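Local structure of putative uncharacterized protein (Pyrococcus furiosus, 3V68) at residues A[58-63]-A[103-108]; A[80-85]-A[96-101]. The protein is of unknown function, as a member of the DUF2666 family, but probably binds double-stranded DNA. All blocks are in the same frame, centred on the assembly; numbering follows the deposited sequence.

Contact 1 of 2, residues A[58-63]-A[103-108]; sequences LSIKIE and AVLTRE
CD2 of Leu58 lies on Val104 and Glu108 while Ile60 meets Leu105, where the loop 58-63 lies against helix 91-110. Leu105 and Leu58 bury the most surface, each with the end of its side chain. The CA atoms of these two leucines come within 6.4 Å, the closest backbone approach of the segments, yet their side chains find different partners across the contact. From Leu58 it is the branch CD2 that reaches the helix. With CG beside its own backbone N and opposite the carbonyl carbon (chi1 -58°), the chain extends across the helix surface and sets CD2 3.7 Å from CG of Glu108 and 4.0 Å from CG1 of Val104. Those two residues stand one helical turn apart, so a single methyl bridges them. The side chains of Leu58 and Val104 meet at roughly a right angle. Glu108 suits this edge because its methylene groups supply an apolar flank, while a bend at chi2 turns the carboxylate aside; its OE1 forms a salt bridge with Lys111. Leu105 is met by Ile60, whose CD1 lies 4.1 Å from CD2 of the leucine, again with the two side chains nearly perpendicular. Branched aliphatic groups fit such a buried place, filling it without any polar atom to satisfy. On the outer side of the loop Lys61 folds back, its NZ giving a 3.0 Å hydrogen bond to O of Ser59 from well above the carbonyl plane, a link that ties the loop to itself. Leu105 is also packed by Leu57 of helix 54-58, Leu73 of helix 66-73 and both Val78 and Ile82 of helix 76-83. The loop, which leads from helix 54-58 to helix 66-73, runs over one flank of helix 91-110.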
loop_
_atom_site.group_PDB
_atom_site.type_symbol
_atom_site.label_atom_id
_atom_site.label_comp_id
_atom_site.label_asym_id
_atom_site.label_seq_id
_atom_site.Cartn_x
_atom_site.Cartn_y
_atom_site.Cartn_z
ATOM N N LEU A 58 -1.972 -10.102 11.943
ATOM C CA LEU A 58 -0.706 -10.562 11.379
ATOM C C LEU A 58 -0.288 -11.938 11.907
ATOM O O LEU A 58 0.701 -12.513 11.446
ATOM C CB LEU A 58 0.391 -9.517 11.611
ATOM C CG LEU A 58 0.142 -8.114 11.032
ATOM C CD1 LEU A 58 1.274 -7.166 11.408
ATOM C CD2 LEU A 58 -0.055 -8.144 9.520
ATOM N N SER A 59 -1.055 -12.462 12.863
ATOM C CA SER A 59 -0.836 -13.811 13.392
ATOM C C SER A 59 -1.672 -14.871 12.672
ATOM O O SER A 59 -1.541 -16.065 12.957
ATOM C CB SER A 59 -1.114 -13.855 14.899
ATOM O OG SER A 59 -0.193 -13.047 15.605
ATOM N N ILE A 60 -2.528 -14.438 11.746
ATOM C CA ILE A 60 -3.337 -15.361 10.943
ATOM C C ILE A 60 -2.421 -16.202 10.058
ATOM O O ILE A 60 -1.544 -15.670 9.372
ATOM C CB ILE A 60 -4.396 -14.620 10.080
ATOM C CG1 ILE A 60 -5.442 -13.942 10.975
ATOM C CG2 ILE A 60 -5.081 -15.582 9.097
ATOM C CD1 ILE A 60 -6.399 -13.028 10.231
ATOM N N LYS A 61 -2.624 -17.517 10.094
ATOM C CA LYS A 61 -1.784 -18.438 9.338
ATOM C C LYS A 61 -2.366 -18.737 7.964
ATOM O O LYS A 61 -3.497 -19.215 7.838
ATOM C CB LYS A 61 -1.517 -19.724 10.134
ATOM C CG LYS A 61 -0.738 -19.509 11.444
ATOM C CD LYS A 61 0.788 -19.483 11.258
ATOM C CE LYS A 61 1.317 -18.137 10.759
ATOM N NZ LYS A 61 1.023 -17.002 11.684
ATOM N N ILE A 62 -1.582 -18.417 6.939
ATOM C CA ILE A 62 -1.942 -18.684 5.555
ATOM C C ILE A 62 -0.863 -19.608 4.992
ATOM O O ILE A 62 0.256 -19.176 4.706
ATOM C CB ILE A 62 -2.044 -17.375 4.725
ATOM C CG1 ILE A 62 -2.959 -16.338 5.406
ATOM C CG2 ILE A 62 -2.504 -17.671 3.304
ATOM C CD1 ILE A 62 -4.451 -16.650 5.376
ATOM N N GLU A 63 -1.212 -20.883 4.847
ATOM C CA GLU A 63 -0.244 -21.925 4.510
ATOM C C GLU A 63 -0.213 -22.264 3.021
ATOM O O GLU A 63 -1.192 -22.047 2.302
ATOM C CB GLU A 63 -0.545 -23.201 5.307
ATOM C CG GLU A 63 -0.312 -23.089 6.813
ATOM C CD GLU A 63 1.141 -23.297 7.212
ATOM O OE1 GLU A 63 1.944 -23.741 6.365
ATOM O OE2 GLU A 63 1.480 -23.022 8.382
ATOM N N ALA A 103 -6.382 -5.827 3.224
ATOM C CA ALA A 103 -5.277 -5.283 2.428
ATOM C C ALA A 103 -3.944 -5.364 3.168
ATOM O O ALA A 103 -2.909 -5.627 2.556
ATOM C CB ALA A 103 -5.562 -3.845 2.008
ATOM N N VAL A 104 -3.980 -5.137 4.482
ATOM C CA VAL A 104 -2.782 -5.239 5.317
ATOM C C VAL A 104 -2.290 -6.683 5.334
ATOM O O VAL A 104 -1.105 -6.950 5.112
ATOM C CB VAL A 104 -3.047 -4.723 6.758
ATOM C CG1 VAL A 104 -1.940 -5.150 7.712
ATOM C CG2 VAL A 104 -3.183 -3.212 6.753
ATOM N N LEU A 105 -3.216 -7.608 5.578
ATOM C CA LEU A 105 -2.889 -9.029 5.610
ATOM C C LEU A 105 -2.360 -9.514 4.256
ATOM O O LEU A 105 -1.354 -10.213 4.188
ATOM C CB LEU A 105 -4.106 -9.855 6.040
ATOM C CG LEU A 105 -3.904 -11.368 6.161
ATOM C CD1 LEU A 105 -2.868 -11.685 7.234
ATOM C CD2 LEU A 105 -5.217 -12.078 6.450
ATOM N N THR A 106 -3.038 -9.120 3.182
ATOM C CA THR A 106 -2.638 -9.509 1.833
ATOM C C THR A 106 -1.203 -9.079 1.502
ATOM O O THR A 106 -0.414 -9.880 0.991
ATOM C CB THR A 106 -3.646 -8.976 0.789
ATOM O OG1 THR A 106 -4.939 -9.518 1.074
ATOM C CG2 THR A 106 -3.239 -9.371 -0.629
ATOM N N ARG A 107 -0.853 -7.833 1.820
ATOM C CA ARG A 107 0.506 -7.354 1.595
ATOM C C ARG A 107 1.527 -8.183 2.374
ATOM O O ARG A 107 2.530 -8.608 1.816
ATOM C CB ARG A 107 0.650 -5.872 1.962
ATOM C CG ARG A 107 2.111 -5.359 1.911
ATOM C CD ARG A 107 2.230 -3.845 2.160
ATOM N NE ARG A 107 1.759 -3.093 1.003
ATOM C CZ ARG A 107 2.537 -2.448 0.139
ATOM N NH1 ARG A 107 3.857 -2.396 0.306
ATOM N NH2 ARG A 107 1.979 -1.812 -0.882
ATOM N N GLU A 108 1.266 -8.410 3.659
ATOM C CA GLU A 108 2.239 -9.106 4.498
ATOM C C GLU A 108 2.396 -10.573 4.107
ATOM O O GLU A 108 3.510 -11.102 4.113
ATOM C CB GLU A 108 1.903 -8.944 5.985
ATOM C CG GLU A 108 2.028 -7.504 6.494
ATOM C CD GLU A 108 3.354 -6.840 6.126
ATOM O OE1 GLU A 108 4.415 -7.337 6.562
ATOM O OE2 GLU A 108 3.332 -5.816 5.408
#

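Contact 2 of 2, residues A[80-85]-A[96-101]; sequences RQIGRL and LLVEVA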
loop_
_atom_site.group_PDB
_atom_site.type_symbol
_atom_site.label_atom_id
_atom_site.label_comp_id
_atom_site.label_asym_id
_atom_site.label_seq_id
_atom_site.Cartn_x
_atom_site.Cartn_y
_atom_site.Cartn_z
ATOM N N ARG A 80 -14.045 -14.275 7.796
ATOM C CA ARG A 80 -14.616 -14.388 9.141
ATOM C C ARG A 80 -13.560 -14.125 10.221
ATOM O O ARG A 80 -13.828 -13.420 11.203
ATOM C CB ARG A 80 -15.268 -15.765 9.312
ATOM C CG ARG A 80 -16.011 -15.991 10.630
ATOM C CD ARG A 80 -17.053 -17.115 10.519
ATOM N NE ARG A 80 -16.598 -18.264 9.728
ATOM C CZ ARG A 80 -16.976 -18.524 8.475
ATOM N NH1 ARG A 80 -17.826 -17.721 7.842
ATOM N NH2 ARG A 80 -16.499 -19.591 7.846
ATOM N N GLN A 81 -12.363 -14.683 10.030
ATOM C CA GLN A 81 -11.231 -14.442 10.935
ATOM C C GLN A 81 -10.892 -12.959 11.034
ATOM O O GLN A 81 -10.667 -12.441 12.128
ATOM C CB GLN A 81 -9.984 -15.216 10.488
ATOM C CG GLN A 81 -10.025 -16.719 10.718
ATOM C CD GLN A 81 -8.739 -17.403 10.282
ATOM O OE1 GLN A 81 -8.658 -17.945 9.181
ATOM N NE2 GLN A 81 -7.720 -17.362 11.140
ATOM N N ILE A 82 -10.857 -12.281 9.888
ATOM C CA ILE A 82 -10.562 -10.852 9.847
ATOM C C ILE A 82 -11.658 -10.042 10.544
ATOM O O ILE A 82 -11.362 -9.135 11.323
ATOM C CB ILE A 82 -10.344 -10.355 8.392
ATOM C CG1 ILE A 82 -9.106 -11.026 7.786
ATOM C CG2 ILE A 82 -10.204 -8.832 8.345
ATOM C CD1 ILE A 82 -8.954 -10.833 6.280
ATOM N N GLY A 83 -12.917 -10.382 10.266
ATOM C CA GLY A 83 -14.065 -9.709 10.871
ATOM C C GLY A 83 -14.011 -9.731 12.387
ATOM O O GLY A 83 -14.331 -8.741 13.045
ATOM N N ARG A 84 -13.574 -10.860 12.932
ATOM C CA ARG A 84 -13.457 -11.024 14.384
ATOM C C ARG A 84 -12.391 -10.138 15.019
ATOM O O ARG A 84 -12.383 -9.934 16.236
ATOM C CB ARG A 84 -13.232 -12.493 14.733
ATOM C CG ARG A 84 -14.507 -13.273 14.623
ATOM C CD ARG A 84 -14.328 -14.752 14.784
ATOM N NE ARG A 84 -15.646 -15.365 14.909
ATOM C CZ ARG A 84 -15.911 -16.650 14.716
ATOM N NH1 ARG A 84 -14.949 -17.496 14.377
ATOM N NH2 ARG A 84 -17.153 -17.086 14.863
ATOM N N LEU A 85 -11.497 -9.607 14.194
ATOM C CA LEU A 85 -10.415 -8.766 14.673
ATOM C C LEU A 85 -10.720 -7.273 14.512
ATOM O O LEU A 85 -9.895 -6.428 14.857
ATOM C CB LEU A 85 -9.111 -9.138 13.959
ATOM C CG LEU A 85 -8.605 -10.565 14.209
ATOM C CD1 LEU A 85 -7.662 -10.996 13.107
ATOM C CD2 LEU A 85 -7.933 -10.698 15.577
ATOM N N LEU A 96 -16.002 -1.510 5.835
ATOM C CA LEU A 96 -14.907 -0.629 5.418
ATOM C C LEU A 96 -13.586 -1.021 6.073
ATOM O O LEU A 96 -12.544 -1.076 5.405
ATOM C CB LEU A 96 -15.238 0.829 5.738
ATOM C CG LEU A 96 -16.400 1.480 4.983
ATOM C CD1 LEU A 96 -16.689 2.834 5.592
ATOM C CD2 LEU A 96 -16.103 1.602 3.490
ATOM N N LEU A 97 -13.643 -1.314 7.371
ATOM C CA LEU A 97 -12.447 -1.669 8.138
ATOM C C LEU A 97 -11.937 -3.073 7.823
ATOM O O LEU A 97 -10.724 -3.300 7.805
ATOM C CB LEU A 97 -12.687 -1.497 9.640
ATOM C CG LEU A 97 -12.909 -0.060 10.124
ATOM C CD1 LEU A 97 -13.479 -0.055 11.538
ATOM C CD2 LEU A 97 -11.620 0.758 10.057
ATOM N N VAL A 98 -12.853 -4.006 7.568
ATOM C CA VAL A 98 -12.482 -5.357 7.134
ATOM C C VAL A 98 -11.669 -5.324 5.835
ATOM O O VAL A 98 -10.671 -6.030 5.706
ATOM C CB VAL A 98 -13.717 -6.299 7.009
ATOM C CG1 VAL A 98 -13.377 -7.570 6.239
ATOM C CG2 VAL A 98 -14.245 -6.662 8.391
ATOM N N GLU A 99 -12.079 -4.483 4.888
ATOM C CA GLU A 99 -11.337 -4.357 3.637
ATOM C C GLU A 99 -9.920 -3.801 3.856
ATOM O O GLU A 99 -8.960 -4.258 3.220
ATOM C CB GLU A 99 -12.105 -3.505 2.624
ATOM C CG GLU A 99 -11.531 -3.601 1.212
ATOM C CD GLU A 99 -12.264 -2.752 0.192
ATOM O OE1 GLU A 99 -13.121 -1.925 0.576
ATOM O OE2 GLU A 99 -11.970 -2.918 -1.011
ATOM N N VAL A 100 -9.799 -2.834 4.764
ATOM C CA VAL A 100 -8.498 -2.292 5.163
ATOM C C VAL A 100 -7.615 -3.379 5.781
ATOM O O VAL A 100 -6.463 -3.548 5.373
ATOM C CB VAL A 100 -8.659 -1.094 6.130
ATOM C CG1 VAL A 100 -7.315 -0.687 6.758
ATOM C CG2 VAL A 100 -9.279 0.080 5.389
ATOM N N ALA A 101 -8.164 -4.112 6.750
ATOM C CA ALA A 101 -7.442 -5.206 7.410
ATOM C C ALA A 101 -7.007 -6.266 6.406
ATOM O O ALA A 101 -5.879 -6.764 6.463
ATOM C CB ALA A 101 -8.301 -5.829 8.509
#
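Van der Waals packing joins Ile82 and Gly83 of helix 76-83 to Val98 and Ala101 of helix 91-110; no hydrogen bond crosses between the segments. Among side chains, the central piece is the CG2 methyl of Ile82. It comes to 3.6 Å from CB of Ala101 and 4.0 Å from CG1 of Val98, thereby resting on two residues nearly one turn apart on the facing helix. The torsion of Ile82 (chi1 -64°) puts CG2 opposite its backbone N, against the facing helix, and leaves CD1 to pack elsewhere, on Leu105. Alanine is apt at 101, since its short side chain allows the isoleucine methyl to come close to the helix. Side chain also meets backbone here. CG2 of Ile82 touches O of Val98 at 3.9 Å, a van der Waals contact, and in the reverse direction CG2 of Val98 lies 3.9 Å from CA of Gly83. The two methyls of Val98 thus divide their work, CG1 meeting the isoleucine and CG2 the glycine, where the helix backbone itself forms the contact surface. Gly83 and Val98 accordingly mark the closest backbone approach, with CA atoms 6.0 Å apart. Glu99 of helix 91-110 pairs with Lys236 in a salt bridge and with Asn243 of helix 241-248 in a hydrogen bond. Leu57 of helix 54-58 packs against both Ile82 and Ala101. Two helices consecutive in the chain are thus paired by aliphatic contacts in the helical part of the first DUF2666 region, which also contributes two strands to the antiparallel sheet.

Helix 91-110 serves both contacts, its 96-101 portion in contact 2 and its 103-108 portion in contact 1; the centres of the two contacts lie about 11 Å apart. Their other segments also touch directly: CD1 of Ile60 packs 3.7 Å from CD1 of Leu85, and CG2 of Ile60 lies 3.8 Å from NE2 of Gln81. A further bridge runs from CD2 of Leu105 to CD1 of Ile82 at 3.9 Å, so the two packing regions run into one another, largely through aliphatic groups. In sequence, both segments of contact 2 fall between those of contact 1. Both contacts are structural packing on the same side of the chain's centre, within the first DUF2666 region of the sequence.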